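Local structure of alginate lyase, family PL7 (Zobellia galactanivorans, 4BE3) at residues K50-G55 against S62-E67; S104-Q109 against G259-T264; I16-G21 against Y30-F35; S92-A97 against N292-E297. The protein is an exolytic alginate lyase that degrades the brown-algal polysaccharide alginate, probably by beta-elimination at the ends of the chains. One frame throughout, in Å; residues are numbered along the deposited sequence.

Contact 1. Residues K50-G55 against S62-E67; sequences KTPNSG and SNTRTE. With SRT (S,R meso-tartaric acid), chain C.
Arg65 holds its guanidinium flat between two groups: O3 of the tartaric acid stands 3.3 Å above the plane, over its centre, and beyond the opposite face lies the ring of Tyr261 in a cation-pi contact. Glu67 comes in at the edge, in the same plane, where NH1 of Arg65 gives a 2.8 Å bond to OE1 of Glu67, the hydrogen-bonded half of a salt bridge. That oxygen has a second cation in Lys257, itself bonded to the ligand, so one carboxylate oxygen lies between two cations. The bend at chi3 (77°) turns NE out of the line of the chain, toward tartrate O3. A leucine in place of Arg65 would probably leave Glu67 OE1 to Lys257 and strip the cation from beneath tartrate O3.

Behind this pocket wall the two sheets of the beta-jelly roll come together: strand 44-52 belongs to one and strand 65-70 to the other, and short segments of their axes pass 5.9 Å apart, nearly antiparallel. Hydroxyls do the joining. Thr66 OG1 donates to Lys50 O at 2.6 Å, approaching from above the carbonyl plane. Gly55 N points straight at Thr64 OG1 (2.9 Å, 179°), while Thr64 CG2, anti to its backbone N, presses to 3.0 Å from Thr51 OG1. Pro52 crosses Thr64 at about a right angle, its CD 4.0 Å from Thr64 CG2. Two waters fill in beside them: one accepts from Thr64 N, and the other sits 2.8 Å from Thr64 OG1.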
loop_
_atom_site.group_PDB
_atom_site.type_symbol
_atom_site.label_atom_id
_atom_site.label_comp_id
_atom_site.label_asym_id
_atom_site.label_seq_id
_atom_site.Cartn_x
_atom_site.Cartn_y
_atom_site.Cartn_z
ATOM N N LYS A 50 23.895 -3.937 13.936
ATOM C CA LYS A 50 24.986 -3.339 14.711
ATOM C C LYS A 50 25.574 -2.283 13.796
ATOM O O LYS A 50 25.677 -2.481 12.547
ATOM C CB LYS A 50 25.942 -4.419 15.050
ATOM C CG LYS A 50 27.134 -3.883 15.966
ATOM C CD LYS A 50 28.144 -5.030 16.185
ATOM C CE LYS A 50 29.168 -4.504 17.214
ATOM N NZ LYS A 50 30.069 -5.616 17.654
ATOM N N THR A 51 25.882 -1.113 14.358
ATOM C CA THR A 51 26.442 -0.065 13.505
ATOM C C THR A 51 27.376 0.851 14.341
ATOM O O THR A 51 27.053 1.165 15.485
ATOM C CB THR A 51 25.292 0.774 12.882
ATOM O OG1 THR A 51 25.804 1.828 12.074
ATOM C CG2 THR A 51 24.395 1.481 13.999
ATOM N N PRO A 52 28.418 1.358 13.727
ATOM C CA PRO A 52 29.307 2.221 14.564
ATOM C C PRO A 52 28.743 3.633 14.610
ATOM O O PRO A 52 27.747 3.956 13.909
ATOM C CB PRO A 52 30.640 2.200 13.686
ATOM C CG PRO A 52 30.070 2.177 12.242
ATOM C CD PRO A 52 28.955 1.179 12.364
ATOM N N ASN A 53 29.402 4.500 15.412
ATOM C CA ASN A 53 28.987 5.867 15.440
ATOM C C ASN A 53 29.320 6.640 14.138
ATOM O O ASN A 53 28.608 7.542 13.740
ATOM C CB ASN A 53 29.852 6.534 16.613
ATOM C CG ASN A 53 29.337 6.188 18.029
ATOM O OD1 ASN A 53 28.321 5.490 18.220
ATOM N ND2 ASN A 53 30.117 6.713 19.067
ATOM N N SER A 54 30.424 6.205 13.460
ATOM C CA SER A 54 30.770 6.867 12.246
ATOM C C SER A 54 31.184 5.786 11.204
ATOM O O SER A 54 32.226 5.153 11.347
ATOM C CB SER A 54 31.900 7.902 12.556
ATOM O OG SER A 54 32.390 8.385 11.331
ATOM N N GLY A 55 30.243 5.414 10.303
ATOM C CA GLY A 55 30.644 4.431 9.184
ATOM C C GLY A 55 30.371 5.225 7.911
ATOM O O GLY A 55 30.758 6.407 7.818
ATOM N N SER A 62 23.519 12.621 8.559
ATOM C CA SER A 62 24.894 12.565 9.171
ATOM C C SER A 62 25.115 11.324 10.046
ATOM O O SER A 62 26.200 11.128 10.556
ATOM C CB SER A 62 25.001 13.730 10.164
ATOM O OG SER A 62 25.089 14.899 9.430
ATOM N N ASN A 63 24.058 10.550 10.308
ATOM C CA ASN A 63 24.169 9.453 11.269
ATOM C C ASN A 63 24.264 8.123 10.494
ATOM O O ASN A 63 23.636 8.012 9.354
ATOM C CB ASN A 63 22.899 9.425 12.133
ATOM C CG ASN A 63 22.981 10.481 13.245
ATOM O OD1 ASN A 63 24.043 10.665 13.788
ATOM N ND2 ASN A 63 21.846 11.110 13.622
ATOM N N THR A 64 24.989 7.160 11.061
ATOM C CA THR A 64 25.225 5.889 10.428
ATOM C C THR A 64 24.153 4.921 10.864
ATOM O O THR A 64 23.531 5.066 11.998
ATOM C CB THR A 64 26.579 5.405 10.961
ATOM O OG1 THR A 64 27.561 6.406 10.499
ATOM C CG2 THR A 64 26.928 4.014 10.368
ATOM N N ARG A 65 23.785 3.991 9.953
ATOM C CA ARG A 65 22.697 3.041 10.398
ATOM C C ARG A 65 23.032 1.640 9.838
ATOM O O ARG A 65 23.738 1.556 8.826
ATOM C CB ARG A 65 21.328 3.508 9.838
ATOM C CG ARG A 65 21.184 3.313 8.307
ATOM C CD ARG A 65 19.957 4.056 7.774
ATOM N NE ARG A 65 20.266 5.522 7.689
ATOM C CZ ARG A 65 19.339 6.443 7.832
ATOM N NH1 ARG A 65 18.105 6.073 8.306
ATOM N NH2 ARG A 65 19.581 7.720 7.555
ATOM N N THR A 66 22.492 0.619 10.492
ATOM C CA THR A 66 22.299 -0.699 9.806
ATOM C C THR A 66 20.817 -0.876 9.945
ATOM O O THR A 66 20.314 -1.089 11.126
ATOM C CB THR A 66 23.037 -1.768 10.548
ATOM O OG1 THR A 66 24.452 -1.511 10.423
ATOM C CG2 THR A 66 22.709 -3.135 9.880
ATOM N N GLU A 67 20.027 -0.671 8.860
ATOM C CA GLU A 67 18.556 -0.515 9.147
ATOM C C GLU A 67 17.821 -0.986 7.849
ATOM O O GLU A 67 18.253 -0.620 6.701
ATOM C CB GLU A 67 18.315 1.027 9.338
ATOM C CG GLU A 67 16.893 1.317 9.844
ATOM C CD GLU A 67 16.629 2.798 9.996
ATOM O OE1 GLU A 67 17.101 3.629 9.138
ATOM O OE2 GLU A 67 15.871 3.102 10.940
HETATM O O1 SRT C . 17.025 8.400 4.776
HETATM O O11 SRT C . 15.832 6.750 5.860
HETATM C C1 SRT C . 16.535 7.251 4.959
HETATM C C2 SRT C . 16.853 6.092 4.078
HETATM O O2 SRT C . 15.770 5.242 3.638
HETATM C C3 SRT C . 18.260 5.983 3.548
HETATM O O3 SRT C . 18.643 5.333 4.685
HETATM C C4 SRT C . 18.497 5.282 2.287
HETATM O O4 SRT C . 18.989 4.160 2.255
HETATM O O41 SRT C . 18.061 5.751 1.237
HETATM O O HOH W 1 25.795 7.920 13.731
HETATM O O HOH W 2 27.803 9.015 11.374
#

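Contact 2. Residues S104-Q109 against G259-T264; sequences SVVVGQ and GAYNQT
Val106 and Tyr261 form a hydrogen-bonded antiparallel pair, and the backbone bonds come first. Val106 N reaches Tyr261 O at 2.8 Å, Tyr261 N returns to Val106 O at 3.0 Å, and two residues farther along, Gln263 N donates to Ser104 O. Two CA-H...O contacts supplement them, the straighter from Val107 CA to Gly259 O (3.4 Å, 167° at the hydrogen). Gly259 makes the corner with backbone angles at which a CB would jam against the preceding carbonyl O.

Water and polar side chains close the far end. Asn262 OD1 takes the N-H of Thr264, an Asx turn, and one water donates both to that OD1 (2.7 Å) and to Ser104 O. Asn262 ND2 turns elsewhere, to Asn53 OD1 and Pro52 O.

Apolar packing lies on both faces. On one, Val105 CG2 meets Ala260 CB at 4.0 Å. On the other, Val106 lies side by side with Tyr261, and Gln263 folds over them: its bend at chi2 (-66°) brings CD to 3.6 Å from Val106 CG2, with one terminal atom of the amide over the centre of one face of the Tyr261 ring. An alanine in place of Gln263 would probably open a gap above that ring and leave Val106 CG2 without this packing.

Strand 104-112 pairs on its other side with strand 121-126, while strand 260-262 pairs also with strand 65-70; underneath, Val105 and Ala260 rest on Val298 of strand 295-306, in the facing sheet of the jelly roll.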
loop_
_atom_site.group_PDB
_atom_site.type_symbol
_atom_site.label_atom_id
_atom_site.label_comp_id
_atom_site.label_asym_id
_atom_site.label_seq_id
_atom_site.Cartn_x
_atom_site.Cartn_y
_atom_site.Cartn_z
ATOM N N SER A 104 22.004 7.545 21.994
ATOM C CA SER A 104 20.667 6.959 21.646
ATOM C C SER A 104 20.741 6.229 20.275
ATOM O O SER A 104 21.674 6.394 19.460
ATOM C CB SER A 104 19.634 8.107 21.485
ATOM O OG SER A 104 19.741 9.020 20.387
ATOM N N VAL A 105 19.685 5.525 20.029
ATOM C CA VAL A 105 19.597 4.724 18.734
ATOM C C VAL A 105 18.124 4.704 18.364
ATOM O O VAL A 105 17.239 4.598 19.247
ATOM C CB VAL A 105 20.165 3.287 18.923
ATOM C CG1 VAL A 105 19.462 2.480 20.025
ATOM C CG2 VAL A 105 20.031 2.481 17.607
ATOM N N VAL A 106 17.814 4.896 17.067
ATOM C CA VAL A 106 16.360 4.819 16.666
ATOM C C VAL A 106 16.168 3.375 16.168
ATOM O O VAL A 106 16.948 2.839 15.358
ATOM C CB VAL A 106 16.243 5.862 15.492
ATOM C CG1 VAL A 106 14.877 5.653 14.733
ATOM C CG2 VAL A 106 16.115 7.268 16.222
ATOM N N VAL A 107 15.059 2.807 16.649
ATOM C CA VAL A 107 14.754 1.389 16.520
ATOM C C VAL A 107 13.486 1.150 15.643
ATOM O O VAL A 107 13.191 -0.019 15.348
ATOM C CB VAL A 107 14.547 0.690 17.857
ATOM C CG1 VAL A 107 15.873 0.794 18.609
ATOM C CG2 VAL A 107 13.407 1.333 18.685
ATOM N N GLY A 108 12.835 2.213 15.236
ATOM C CA GLY A 108 11.708 2.135 14.219
ATOM C C GLY A 108 11.300 3.496 13.764
ATOM O O GLY A 108 11.487 4.497 14.540
ATOM N N GLN A 109 10.858 3.667 12.500
ATOM C CA GLN A 109 10.478 4.966 12.079
ATOM C C GLN A 109 9.439 4.829 10.960
ATOM O O GLN A 109 9.310 3.718 10.385
ATOM C CB GLN A 109 11.614 5.720 11.378
ATOM C CG GLN A 109 12.955 5.289 11.481
ATOM C CD GLN A 109 13.931 6.127 10.624
ATOM O OE1 GLN A 109 15.065 5.741 10.466
ATOM N NE2 GLN A 109 13.467 7.211 10.059
ATOM N N GLY A 259 15.542 -1.147 12.701
ATOM C CA GLY A 259 16.907 -1.696 12.846
ATOM C C GLY A 259 17.670 -0.842 13.898
ATOM O O GLY A 259 17.083 -0.588 14.983
ATOM N N ALA A 260 18.925 -0.461 13.566
ATOM C CA ALA A 260 19.741 0.373 14.466
ATOM C C ALA A 260 20.209 1.595 13.690
ATOM O O ALA A 260 21.182 1.521 12.938
ATOM C CB ALA A 260 20.910 -0.443 14.975
ATOM N N TYR A 261 19.548 2.736 13.916
ATOM C CA TYR A 261 19.940 3.980 13.222
ATOM C C TYR A 261 20.594 4.762 14.358
ATOM O O TYR A 261 19.885 5.290 15.259
ATOM C CB TYR A 261 18.619 4.633 12.767
ATOM C CG TYR A 261 18.787 6.024 12.135
ATOM C CD1 TYR A 261 20.024 6.465 11.620
ATOM C CD2 TYR A 261 17.622 6.840 12.014
ATOM C CE1 TYR A 261 20.074 7.726 10.955
ATOM C CE2 TYR A 261 17.705 8.069 11.372
ATOM C CZ TYR A 261 18.887 8.475 10.869
ATOM O OH TYR A 261 18.911 9.709 10.234
ATOM N N ASN A 262 21.893 4.805 14.323
ATOM C CA ASN A 262 22.705 5.340 15.486
ATOM C C ASN A 262 22.556 6.817 15.526
ATOM O O ASN A 262 22.859 7.437 14.540
ATOM C CB ASN A 262 24.126 4.987 15.240
ATOM C CG ASN A 262 24.968 5.096 16.545
ATOM O OD1 ASN A 262 24.458 5.653 17.533
ATOM N ND2 ASN A 262 26.152 4.549 16.535
ATOM N N GLN A 263 22.118 7.430 16.662
ATOM C CA GLN A 263 22.065 8.882 16.597
ATOM C C GLN A 263 23.294 9.461 17.308
ATOM O O GLN A 263 23.386 10.683 17.395
ATOM C CB GLN A 263 20.907 9.353 17.483
ATOM C CG GLN A 263 19.588 8.663 17.034
ATOM C CD GLN A 263 19.187 9.119 15.636
ATOM O OE1 GLN A 263 19.243 8.262 14.638
ATOM N NE2 GLN A 263 18.781 10.318 15.470
ATOM N N THR A 264 24.253 8.627 17.670
ATOM C CA THR A 264 25.487 9.265 18.204
ATOM C C THR A 264 26.564 9.272 17.083
ATOM O O THR A 264 26.917 8.257 16.506
ATOM C CB THR A 264 26.033 8.361 19.376
ATOM O OG1 THR A 264 25.074 8.296 20.419
ATOM C CG2 THR A 264 27.280 9.132 20.030
HETATM O O HOH W 3 24.293 5.557 20.216
#

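Contact 3. Residues I16-G21 against Y30-F35; sequences ILLGDG and YAKDDF
Lys32 NZ and Asp20 OD2 meet tip to tip at 2.9 Å, a salt bridge whose hydrogen bond uses the syn lone pair of the carboxylate oxygen. The other oxygen, Asp20 OD1, is bonded to Thr22 OG1, so the carboxylate is held through both oxygens and its rotation is probably fixed. Asp20 belongs to a type I beta turn, Leu18 to Gly21, closed by Gly21 N on Leu18 O; it follows strand 14-17 of the jelly roll, and the contact ties it to the loop that leads into strand 36-41.

To reach the acid, Lys32 bends repeatedly, with chi2 at 126° well away from a staggered value. Its CE then presses on Leu18 CD1 at 3.5 Å, tighter than usual for two carbons. The same methyl meets Tyr30 OH at 3.6 Å, the two side chains pointing tip to tip. Farther back, Ile16 CG2 approaches Tyr30 CE2 more loosely.

Phe35 fills the space beside the turn. Asp20 crosses it at about a right angle, with CG over one face of the ring and the carboxylate plane tilted 37° from it, while Leu18 CD2 touches Phe35 CB at 4.2 Å. Ile286 of helix 286-291 touches both Asp20 and Phe35. Leu17, between Ile16 and Leu18, turns instead to the tartaric acid. The backbone of the turn lies close against the ring as well: Asp20 N is 3.5 Å from Phe35 CE1, and a CB on Gly19 would stand just 3.2 Å from the same carbon.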
loop_
_atom_site.group_PDB
_atom_site.type_symbol
_atom_site.label_atom_id
_atom_site.label_comp_id
_atom_site.label_asym_id
_atom_site.label_seq_id
_atom_site.Cartn_x
_atom_site.Cartn_y
_atom_site.Cartn_z
ATOM N N ILE A 16 18.039 -3.093 2.749
ATOM C CA ILE A 16 18.848 -2.646 3.919
ATOM C C ILE A 16 19.906 -1.649 3.479
ATOM O O ILE A 16 20.383 -1.696 2.295
ATOM C CB ILE A 16 19.454 -3.908 4.684
ATOM C CG1 ILE A 16 19.887 -3.576 6.177
ATOM C CG2 ILE A 16 20.697 -4.440 3.953
ATOM C CD1 ILE A 16 20.136 -4.777 7.038
ATOM N N LEU A 17 20.300 -0.764 4.436
ATOM C CA LEU A 17 21.578 -0.032 4.287
ATOM C C LEU A 17 22.386 -0.501 5.528
ATOM O O LEU A 17 21.838 -0.433 6.682
ATOM C CB LEU A 17 21.301 1.478 4.313
ATOM C CG LEU A 17 22.584 2.350 4.533
ATOM C CD1 LEU A 17 23.564 1.994 3.337
ATOM C CD2 LEU A 17 22.049 3.752 4.470
ATOM N N LEU A 18 23.668 -0.867 5.397
ATOM C CA LEU A 18 24.531 -1.230 6.538
ATOM C C LEU A 18 25.384 -0.085 6.955
ATOM O O LEU A 18 25.566 0.893 6.152
ATOM C CB LEU A 18 25.488 -2.370 6.117
ATOM C CG LEU A 18 24.762 -3.601 5.481
ATOM C CD1 LEU A 18 25.918 -4.606 5.185
ATOM C CD2 LEU A 18 23.714 -4.292 6.393
ATOM N N GLY A 19 26.011 -0.243 8.120
ATOM C CA GLY A 19 26.850 0.832 8.723
ATOM C C GLY A 19 28.074 1.118 7.849
ATOM O O GLY A 19 28.655 2.192 7.980
ATOM N N ASP A 20 28.488 0.157 7.015
ATOM C CA ASP A 20 29.577 0.450 6.127
ATOM C C ASP A 20 29.182 0.980 4.718
ATOM O O ASP A 20 30.077 1.044 3.839
ATOM C CB ASP A 20 30.428 -0.768 5.973
ATOM C CG ASP A 20 29.738 -1.837 5.142
ATOM O OD1 ASP A 20 28.516 -1.693 4.726
ATOM O OD2 ASP A 20 30.438 -2.865 4.826
ATOM N N GLY A 21 27.923 1.342 4.527
ATOM C CA GLY A 21 27.374 2.037 3.352
ATOM C C GLY A 21 26.925 0.995 2.296
ATOM O O GLY A 21 26.411 1.376 1.237
ATOM N N TYR A 30 20.818 -13.344 3.317
ATOM C CA TYR A 30 21.880 -12.330 3.274
ATOM C C TYR A 30 22.285 -12.000 4.641
ATOM O O TYR A 30 21.388 -11.801 5.478
ATOM C CB TYR A 30 21.348 -11.124 2.591
ATOM C CG TYR A 30 22.402 -10.006 2.593
ATOM C CD1 TYR A 30 23.450 -10.038 1.721
ATOM C CD2 TYR A 30 22.330 -8.955 3.561
ATOM C CE1 TYR A 30 24.454 -9.032 1.695
ATOM C CE2 TYR A 30 23.259 -7.936 3.509
ATOM C CZ TYR A 30 24.319 -7.991 2.594
ATOM O OH TYR A 30 25.265 -7.003 2.605
ATOM N N ALA A 31 23.594 -11.952 4.909
ATOM C CA ALA A 31 24.047 -11.456 6.239
ATOM C C ALA A 31 25.357 -10.779 5.965
ATOM O O ALA A 31 25.992 -11.004 4.894
ATOM C CB ALA A 31 24.228 -12.608 7.270
ATOM N N LYS A 32 25.814 -9.950 6.925
ATOM C CA LYS A 32 27.149 -9.494 6.810
ATOM C C LYS A 32 27.633 -9.359 8.224
ATOM O O LYS A 32 27.009 -8.668 9.097
ATOM C CB LYS A 32 27.192 -8.155 6.075
ATOM C CG LYS A 32 28.657 -7.697 6.183
ATOM C CD LYS A 32 29.297 -7.377 4.875
ATOM C CE LYS A 32 29.081 -5.932 4.488
ATOM N NZ LYS A 32 30.397 -5.582 3.874
ATOM N N ASP A 33 28.733 -10.055 8.526
ATOM C CA ASP A 33 29.328 -10.066 9.835
ATOM C C ASP A 33 29.546 -8.612 10.343
ATOM O O ASP A 33 29.914 -7.683 9.549
ATOM C CB ASP A 33 30.769 -10.633 9.760
ATOM C CG ASP A 33 30.791 -12.148 9.504
ATOM O OD1 ASP A 33 29.792 -12.820 9.553
ATOM O OD2 ASP A 33 31.910 -12.631 9.335
ATOM N N ASP A 34 29.351 -8.472 11.652
ATOM C CA ASP A 34 29.473 -7.117 12.333
ATOM C C ASP A 34 28.411 -6.094 11.971
ATOM O O ASP A 34 28.565 -4.955 12.461
ATOM C CB ASP A 34 30.802 -6.447 12.002
ATOM C CG ASP A 34 31.987 -7.141 12.655
ATOM O OD1 ASP A 34 31.792 -8.059 13.549
ATOM O OD2 ASP A 34 33.095 -6.748 12.204
ATOM N N PHE A 35 27.423 -6.405 11.118
ATOM C CA PHE A 35 26.373 -5.402 10.822
ATOM C C PHE A 35 25.026 -6.041 10.943
ATOM O O PHE A 35 24.135 -5.484 11.541
ATOM C CB PHE A 35 26.518 -4.833 9.419
ATOM C CG PHE A 35 27.838 -4.049 9.264
ATOM C CD1 PHE A 35 27.973 -2.782 9.796
ATOM C CD2 PHE A 35 28.909 -4.632 8.595
ATOM C CE1 PHE A 35 29.211 -2.093 9.664
ATOM C CE2 PHE A 35 30.138 -3.956 8.470
ATOM C CZ PHE A 35 30.286 -2.707 9.001
#

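Contact 4. Residues S92-A97 against N292-E297; sequences STSGDA and NGSYAE
Thr93 sets OG1 between its backbone N and carbonyl carbon (chi1 52°), which brings the hydroxyl to 3.3 Å from Gly293 O, and Ser94 takes the same turn (chi1 55°) to aim OG at a water that lies between the segments. The firm bond is from the backbone: Thr93 N donates to Gly293 O at 3.0 Å and 161°. Ser92 CA adds a CA-H...O contact to that oxygen, and Tyr295 N a weak bond closing the inverse gamma turn centred on Ser294. Gly293 must be bare here, since a CB would fall 2.4 Å from Thr93 OG1.

That water bridges the two segments. It lies 2.7 Å from Ser94 OG and 2.9 Å from Thr93 OG1, and it donates to Ser294 OG at 2.7 Å and to Asn292 O. Both serine hydroxyls have a further partner in the backbone of Asp280. Ser92 OG, meanwhile, donates to Ser94 O and bonds to Asn53 ND2.

This is where the loop after strand 80-90 meets the entry to strand 295-306. With hydroxyls, carbonyls and a water in place of apolar packing, its hold probably depends on direction and on the water staying put.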
loop_
_atom_site.group_PDB
_atom_site.type_symbol
_atom_site.label_atom_id
_atom_site.label_comp_id
_atom_site.label_asym_id
_atom_site.label_seq_id
_atom_site.Cartn_x
_atom_site.Cartn_y
_atom_site.Cartn_z
ATOM N N SER A 92 26.097 4.252 22.210
ATOM C CA SER A 92 27.483 4.771 22.355
ATOM C C SER A 92 27.787 5.052 23.802
ATOM O O SER A 92 26.967 5.663 24.524
ATOM C CB SER A 92 27.611 6.071 21.602
ATOM O OG SER A 92 28.925 6.521 21.764
ATOM N N THR A 93 29.008 4.686 24.240
ATOM C CA THR A 93 29.445 5.046 25.622
ATOM C C THR A 93 30.148 6.370 25.625
ATOM O O THR A 93 30.672 6.693 26.657
ATOM C CB THR A 93 30.481 3.982 26.113
ATOM O OG1 THR A 93 31.507 3.836 25.143
ATOM C CG2 THR A 93 29.744 2.612 26.212
ATOM N N SER A 94 30.277 7.075 24.503
ATOM C CA SER A 94 30.811 8.455 24.554
ATOM C C SER A 94 29.871 9.392 23.797
ATOM O O SER A 94 28.997 8.945 23.041
ATOM C CB SER A 94 32.179 8.483 23.859
ATOM O OG SER A 94 32.123 7.976 22.522
ATOM N N GLY A 95 30.027 10.699 24.055
ATOM C CA GLY A 95 29.110 11.682 23.368
ATOM C C GLY A 95 29.054 12.803 24.447
ATOM O O GLY A 95 29.491 12.610 25.630
ATOM N N ASP A 96 28.524 13.943 24.043
ATOM C CA ASP A 96 28.439 15.113 24.878
ATOM C C ASP A 96 27.032 15.068 25.524
ATOM O O ASP A 96 26.021 15.066 24.841
ATOM C CB ASP A 96 28.630 16.301 23.956
ATOM C CG ASP A 96 28.561 17.595 24.709
ATOM O OD1 ASP A 96 27.759 17.732 25.648
ATOM O OD2 ASP A 96 29.332 18.497 24.362
ATOM N N ALA A 97 26.968 14.984 26.847
ATOM C CA ALA A 97 25.592 14.859 27.507
ATOM C C ALA A 97 24.749 16.076 27.384
ATOM O O ALA A 97 23.543 15.973 27.651
ATOM C CB ALA A 97 25.843 14.592 29.050
ATOM N N ASN A 292 35.767 -0.162 21.228
ATOM C CA ASN A 292 35.815 0.862 22.355
ATOM C C ASN A 292 34.403 1.437 22.642
ATOM O O ASN A 292 34.279 2.580 23.136
ATOM C CB ASN A 292 36.745 2.019 21.936
ATOM C CG ASN A 292 38.230 1.582 21.959
ATOM O OD1 ASN A 292 38.801 1.153 20.936
ATOM N ND2 ASN A 292 38.780 1.540 23.126
ATOM N N GLY A 293 33.338 0.693 22.347
ATOM C CA GLY A 293 32.023 1.175 22.784
ATOM C C GLY A 293 31.356 2.206 21.884
ATOM O O GLY A 293 30.321 2.755 22.284
ATOM N N SER A 294 31.938 2.529 20.746
ATOM C CA SER A 294 31.446 3.605 19.915
ATOM C C SER A 294 30.527 2.980 18.829
ATOM O O SER A 294 30.752 3.099 17.595
ATOM C CB SER A 294 32.626 4.324 19.292
ATOM O OG SER A 294 33.214 5.173 20.234
ATOM N N TYR A 295 29.416 2.415 19.318
ATOM C CA TYR A 295 28.456 1.814 18.379
ATOM C C TYR A 295 27.144 1.556 19.058
ATOM O O TYR A 295 26.997 1.688 20.315
ATOM C CB TYR A 295 29.011 0.433 17.892
ATOM C CG TYR A 295 29.131 -0.600 18.985
ATOM C CD1 TYR A 295 30.243 -0.662 19.795
ATOM C CD2 TYR A 295 28.112 -1.553 19.175
ATOM C CE1 TYR A 295 30.397 -1.636 20.788
ATOM C CE2 TYR A 295 28.240 -2.541 20.207
ATOM C CZ TYR A 295 29.380 -2.564 20.971
ATOM O OH TYR A 295 29.517 -3.550 21.945
ATOM N N ALA A 296 26.123 1.196 18.210
ATOM C CA ALA A 296 24.880 0.832 18.797
ATOM C C ALA A 296 24.547 -0.561 18.264
ATOM O O ALA A 296 24.995 -0.933 17.183
ATOM C CB ALA A 296 23.796 1.825 18.247
ATOM N N GLU A 297 23.766 -1.302 19.018
ATOM C CA GLU A 297 23.465 -2.638 18.621
ATOM C C GLU A 297 22.090 -3.038 19.152
ATOM O O GLU A 297 21.782 -2.831 20.347
ATOM C CB GLU A 297 24.532 -3.574 19.289
ATOM C CG GLU A 297 24.227 -5.093 18.892
ATOM C CD GLU A 297 25.292 -6.033 19.427
ATOM O OE1 GLU A 297 26.466 -5.544 19.607
ATOM O OE2 GLU A 297 25.031 -7.251 19.689
HETATM O O HOH W 4 32.688 5.364 22.920
#

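Overall arrangement
Contact 1 is the common neighbour. Its strand 65-70 bonds to contact 2 through Thr64 O and Asn262 N (2.9 Å) and to contact 3 through Glu67 N and Leu17 O (2.8 Å); its strand 44-52 bonds to contact 4 through Thr51 O and Ala296 N (2.9 Å). Contacts 2 and 4 meet by packing, Thr264 CG2 lying 3.5 Å from Ser92 CB, whereas contact 3 stays about 7 Å from both at the nearest atoms. The tartaric acid pocket takes Arg65 from contact 1 and Leu17 from contact 3, and the side chain of Gln109 in contact 2 comes within about 5 Å of the ligand. Contact 4 contributes no residue to that pocket.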